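Local coordinates for Serine/threonine-protein kinase/endoribonuclease IRE1 (Saccharomyces cerevisiae, PDB 2BE1) that senses unfolded proteins in the endoplasmic reticulum lumen through this lumenal domain, leading to activation of the enzyme whose endoribonuclease splices HAC1 precursor mRNA, at residues 58-63 against 290-295; 44-49 against 188-193. All coordinates share one frame; numbering follows the deposited sequence.

Contact 1 of 2, residues 58-63 against 290-295; sequences TLIIEP and WFALSS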
# COMPACT_ATOMS: atom_id res chain seq x y z
N THR A 58 21.41 -8.27 14.02
CA THR A 58 21.02 -7.02 13.50
C THR A 58 20.20 -7.20 12.21
O THR A 58 20.41 -8.14 11.43
CB THR A 58 22.26 -6.20 13.34
OG1 THR A 58 21.94 -4.81 13.33
CG2 THR A 58 22.96 -6.60 12.11
N LEU A 59 19.23 -6.30 12.01
CA LEU A 59 18.40 -6.35 10.82
C LEU A 59 19.01 -5.54 9.73
O LEU A 59 19.47 -4.43 10.01
CB LEU A 59 17.01 -5.79 11.09
CG LEU A 59 15.96 -6.16 10.05
CD1 LEU A 59 16.03 -7.63 9.68
CD2 LEU A 59 14.59 -5.83 10.51
N ILE A 60 19.00 -6.07 8.51
CA ILE A 60 19.69 -5.44 7.41
C ILE A 60 18.87 -5.55 6.17
O ILE A 60 18.50 -6.67 5.80
CB ILE A 60 21.01 -6.16 7.12
CG1 ILE A 60 21.91 -6.07 8.35
CG2 ILE A 60 21.72 -5.54 5.91
CD1 ILE A 60 22.93 -7.07 8.41
N ILE A 61 18.59 -4.42 5.50
CA ILE A 61 17.91 -4.50 4.16
C ILE A 61 18.71 -3.97 2.98
O ILE A 61 19.58 -3.08 3.10
CB ILE A 61 16.61 -3.79 4.16
CG1 ILE A 61 16.88 -2.32 4.24
CG2 ILE A 61 15.75 -4.25 5.37
CD1 ILE A 61 15.83 -1.66 5.06
N GLU A 62 18.47 -4.57 1.83
CA GLU A 62 19.16 -4.07 0.66
C GLU A 62 18.27 -2.95 0.14
O GLU A 62 17.08 -3.16 -0.15
CB GLU A 62 19.39 -5.14 -0.39
CG GLU A 62 19.88 -4.57 -1.69
CD GLU A 62 20.11 -5.64 -2.73
OE1 GLU A 62 21.16 -5.66 -3.45
OE2 GLU A 62 19.24 -6.51 -2.82
N PRO A 63 18.82 -1.73 0.05
CA PRO A 63 17.98 -0.60 -0.30
C PRO A 63 17.83 -0.64 -1.78
O PRO A 63 18.54 0.07 -2.49
CB PRO A 63 18.84 0.60 0.06
CG PRO A 63 20.17 0.15 -0.15
CD PRO A 63 20.21 -1.31 0.26
N TRP A 290 22.12 -0.72 9.25
CA TRP A 290 22.90 -1.63 8.40
C TRP A 290 22.24 -1.88 7.07
O TRP A 290 21.05 -2.22 7.03
CB TRP A 290 23.11 -3.00 9.12
CG TRP A 290 24.18 -2.82 10.10
CD1 TRP A 290 24.04 -2.51 11.43
CD2 TRP A 290 25.59 -2.77 9.82
NE1 TRP A 290 25.28 -2.31 11.99
CE2 TRP A 290 26.24 -2.45 11.03
CE3 TRP A 290 26.35 -2.98 8.66
CZ2 TRP A 290 27.60 -2.34 11.13
CZ3 TRP A 290 27.68 -2.86 8.74
CH2 TRP A 290 28.31 -2.56 9.99
N PHE A 291 22.98 -1.82 5.98
CA PHE A 291 22.36 -2.24 4.70
C PHE A 291 23.21 -3.18 3.87
O PHE A 291 24.48 -3.21 3.99
CB PHE A 291 21.96 -1.04 3.83
CG PHE A 291 23.15 -0.21 3.34
CD1 PHE A 291 23.93 -0.65 2.25
CD2 PHE A 291 23.52 1.01 3.98
CE1 PHE A 291 25.05 0.16 1.79
CE2 PHE A 291 24.64 1.76 3.53
CZ PHE A 291 25.37 1.34 2.44
N ALA A 292 22.52 -3.92 3.01
CA ALA A 292 23.24 -4.90 2.17
C ALA A 292 23.22 -4.51 0.69
O ALA A 292 22.29 -3.84 0.23
CB ALA A 292 22.65 -6.24 2.32
N LEU A 293 24.24 -4.95 -0.05
CA LEU A 293 24.26 -4.81 -1.48
C LEU A 293 24.70 -6.17 -2.02
O LEU A 293 25.86 -6.57 -1.88
CB LEU A 293 25.19 -3.66 -1.91
CG LEU A 293 24.97 -2.32 -1.19
CD1 LEU A 293 25.86 -1.34 -1.74
CD2 LEU A 293 23.63 -1.78 -1.43
N SER A 294 23.74 -6.89 -2.58
CA SER A 294 23.98 -8.22 -3.17
C SER A 294 24.84 -8.06 -4.37
O SER A 294 24.83 -6.99 -5.03
CB SER A 294 22.68 -8.80 -3.68
OG SER A 294 22.08 -8.00 -4.71
N SER A 295 25.57 -9.09 -4.73
CA SER A 295 26.29 -8.90 -5.99
C SER A 295 25.35 -9.04 -7.22
O SER A 295 25.76 -8.64 -8.35
CB SER A 295 27.46 -9.84 -6.08
OG SER A 295 26.97 -11.15 -5.87

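Contact 2 of 2, residues 44-49 against 188-193; sequences LIEIQE and NVTYST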
# COMPACT_ATOMS: atom_id res chain seq x y z
N LEU A 44 16.79 6.64 3.12
CA LEU A 44 16.34 5.51 2.27
C LEU A 44 16.04 4.31 3.10
O LEU A 44 15.10 3.60 2.83
CB LEU A 44 17.39 5.12 1.25
CG LEU A 44 17.16 5.18 -0.24
CD1 LEU A 44 16.38 6.36 -0.51
CD2 LEU A 44 18.48 5.36 -0.86
N ILE A 45 16.86 4.06 4.09
CA ILE A 45 16.59 2.99 5.00
C ILE A 45 16.86 3.43 6.45
O ILE A 45 17.86 4.06 6.76
CB ILE A 45 17.24 1.62 4.54
CG1 ILE A 45 18.27 1.08 5.49
CG2 ILE A 45 17.94 1.76 3.28
CD1 ILE A 45 17.69 0.62 6.74
N GLU A 46 15.94 3.12 7.33
CA GLU A 46 16.09 3.45 8.69
C GLU A 46 15.40 2.37 9.47
O GLU A 46 14.18 2.38 9.64
CB GLU A 46 15.48 4.81 8.92
CG GLU A 46 15.37 5.26 10.36
CD GLU A 46 14.27 6.36 10.49
OE1 GLU A 46 13.20 6.07 11.16
OE2 GLU A 46 14.45 7.48 9.88
N ILE A 47 16.23 1.41 9.89
CA ILE A 47 15.89 0.26 10.71
C ILE A 47 16.06 0.61 12.16
O ILE A 47 17.08 1.14 12.58
CB ILE A 47 16.84 -0.93 10.45
CG1 ILE A 47 16.58 -1.57 9.08
CG2 ILE A 47 16.76 -1.97 11.59
CD1 ILE A 47 17.81 -2.28 8.40
N GLN A 48 15.06 0.23 12.94
CA GLN A 48 15.03 0.47 14.37
C GLN A 48 14.65 -0.81 15.16
O GLN A 48 13.49 -1.17 15.23
CB GLN A 48 14.02 1.55 14.60
CG GLN A 48 14.21 2.30 15.84
CD GLN A 48 12.87 2.84 16.26
OE1 GLN A 48 12.54 2.85 17.46
NE2 GLN A 48 12.06 3.25 15.28
N GLU A 49 15.65 -1.47 15.73
CA GLU A 49 15.52 -2.83 16.23
C GLU A 49 15.67 -2.87 17.74
O GLU A 49 15.85 -1.80 18.34
CB GLU A 49 16.50 -3.78 15.49
CG GLU A 49 17.98 -3.59 15.84
CD GLU A 49 18.94 -3.98 14.71
OE1 GLU A 49 20.05 -3.40 14.68
OE2 GLU A 49 18.61 -4.87 13.88
N ASN A 188 11.05 -1.84 13.83
CA ASN A 188 10.42 -0.74 13.10
C ASN A 188 11.14 -0.14 11.93
O ASN A 188 11.49 1.02 11.97
CB ASN A 188 10.11 0.39 14.02
CG ASN A 188 8.97 1.16 13.53
OD1 ASN A 188 8.18 1.67 14.34
ND2 ASN A 188 8.82 1.25 12.18
N VAL A 189 11.29 -0.92 10.87
CA VAL A 189 11.97 -0.43 9.67
C VAL A 189 11.12 0.52 8.83
O VAL A 189 9.90 0.41 8.85
CB VAL A 189 12.56 -1.59 8.79
CG1 VAL A 189 12.01 -2.95 9.17
CG2 VAL A 189 12.46 -1.25 7.28
N THR A 190 11.76 1.47 8.14
CA THR A 190 11.11 2.29 7.10
C THR A 190 12.08 2.29 5.88
O THR A 190 13.28 2.36 6.07
CB THR A 190 10.70 3.74 7.62
OG1 THR A 190 11.68 4.69 7.24
CG2 THR A 190 10.60 3.81 9.14
N TYR A 191 11.58 2.12 4.66
CA TYR A 191 12.44 1.92 3.48
C TYR A 191 11.83 2.65 2.28
O TYR A 191 10.70 2.39 1.87
CB TYR A 191 12.58 0.44 3.17
CG TYR A 191 12.89 0.13 1.73
CD1 TYR A 191 13.95 0.70 1.12
CD2 TYR A 191 12.10 -0.76 0.97
CE1 TYR A 191 14.27 0.41 -0.23
CE2 TYR A 191 12.38 -1.07 -0.38
CZ TYR A 191 13.48 -0.47 -0.98
OH TYR A 191 13.85 -0.71 -2.31
N SER A 192 12.55 3.58 1.69
CA SER A 192 11.96 4.37 0.65
C SER A 192 12.76 4.06 -0.61
O SER A 192 13.68 3.28 -0.54
CB SER A 192 11.99 5.85 1.09
OG SER A 192 13.29 6.49 1.08
N THR A 193 12.47 4.66 -1.76
CA THR A 193 13.06 4.13 -3.00
C THR A 193 12.48 4.81 -4.24
O THR A 193 11.25 4.73 -4.48
CB THR A 193 12.79 2.58 -3.14
OG1 THR A 193 13.17 2.12 -4.42
CG2 THR A 193 11.31 2.24 -2.97

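Contact 1 of 2, residues 58-63 against 290-295
Glu-62 grips Ser-294 through a single carboxylate oxygen, OE1, which accepts two hydrogen bonds from that serine and a weak one from Asn-297 ND2. The hydroxyl Ser-294 OG lies 2.8 Å from Glu-62 OE1 on its syn side, 17° out of the carboxylate plane; the amide Ser-294 N comes from above that plane at 3.0 Å from the same Glu-62 OE1. Glu-62 CG stands anti to the backbone N (chi1 169°), and the chain runs on extended to Ser-294. Ser-294 OG also bonds Asn-297 N. Between backbones, Ala-292 N donates to Ile-61 O (3.1 Å). A single bridge, Ile-61 with Phe-291, joins edge strands 57-61 and 290-294 of two antiparallel three-stranded sheets in the lumenal domain; the strand directions differ by 44°, and beyond them lie strands 68-73 and 280-284. The apolar contacts involve Ile-60 and Pro-63. Ile-60 lies alongside Trp-290, its CG1 3.4 Å from Trp-290 CB, while the other branch, CG2, sits 3.8 Å from Ala-292 CB. Pro-63 crosses Leu-293 at about a right angle, Pro-63 CD reaching Leu-293 CD2 at 3.8 Å. A polar group meets the indole where Thr-58 OG1, hydrogen-bonded to Glu-49, lies 3.6 Å from Trp-290 CD1.

Contact 2 of 2, residues 44-49 against 188-193
Asn-188 runs alongside Gln-48, their amide planes only 12° apart; it is Gln-48 NE2 that touches Asn-188 CB, at 3.7 Å. From here segment 188-193 runs antiparallel to 44-49, and the short strand 45-46 pairs with strand 190-195 in the branched antiparallel sheet of the lumenal domain. Val-189 presents its CB to Ile-47 CG1 at 4.0 Å, and both side chains also rest on Leu-59. Thr-190 forms the hydrogen-bonded pair with Glu-46: Glu-46 N donates to Thr-190 O and Thr-190 N to Glu-46 O, both at 3.0 Å. On the sheet face of these two residues, Thr-190 CG2 lies 4.0 Å from Glu-46 OE1, the glutamate chain extended alongside. An alanine at Thr-190 lacks CG2 and OG1, and would probably leave the end of Glu-46 without its neighbour and freer to turn. Tyr-191 is the non-hydrogen-bonded mate of Ile-45; its ring meets Leu-44 O at the edge, through CD1 at 3.6 Å, and packs on Ile-85. Ser-192 N donates to that same Leu-44 O (2.8 Å). Placed between the backbone N and the carbonyl carbon of its own residue (chi1 73°), Ser-192 OG bonds Pro-43 O and lies 3.5 Å from Leu-44 CD1.

How the contacts relate
The centres of contacts 1 and 2 lie about 11 Å apart, and their segments alternate along the chain: 44-49, 58-63, 188-193, 290-295. Strands 45-46 and 57-61 are consecutive, yet each turns to a partner from much later in the sequence and belongs to a different sheet. The two contacts touch directly: the Glu-49 carboxylate reaches strand 57-61, and Ile-45 CD1 packs against Ile-61 CD1 at 3.4 Å. Contact 1 bridges two sheets, contact 2 lies within a third, and the packing of 44-49 on 57-61 sets that third sheet beside them, tying early strands of the lumenal domain to the central and late parts of the chain within one subunit.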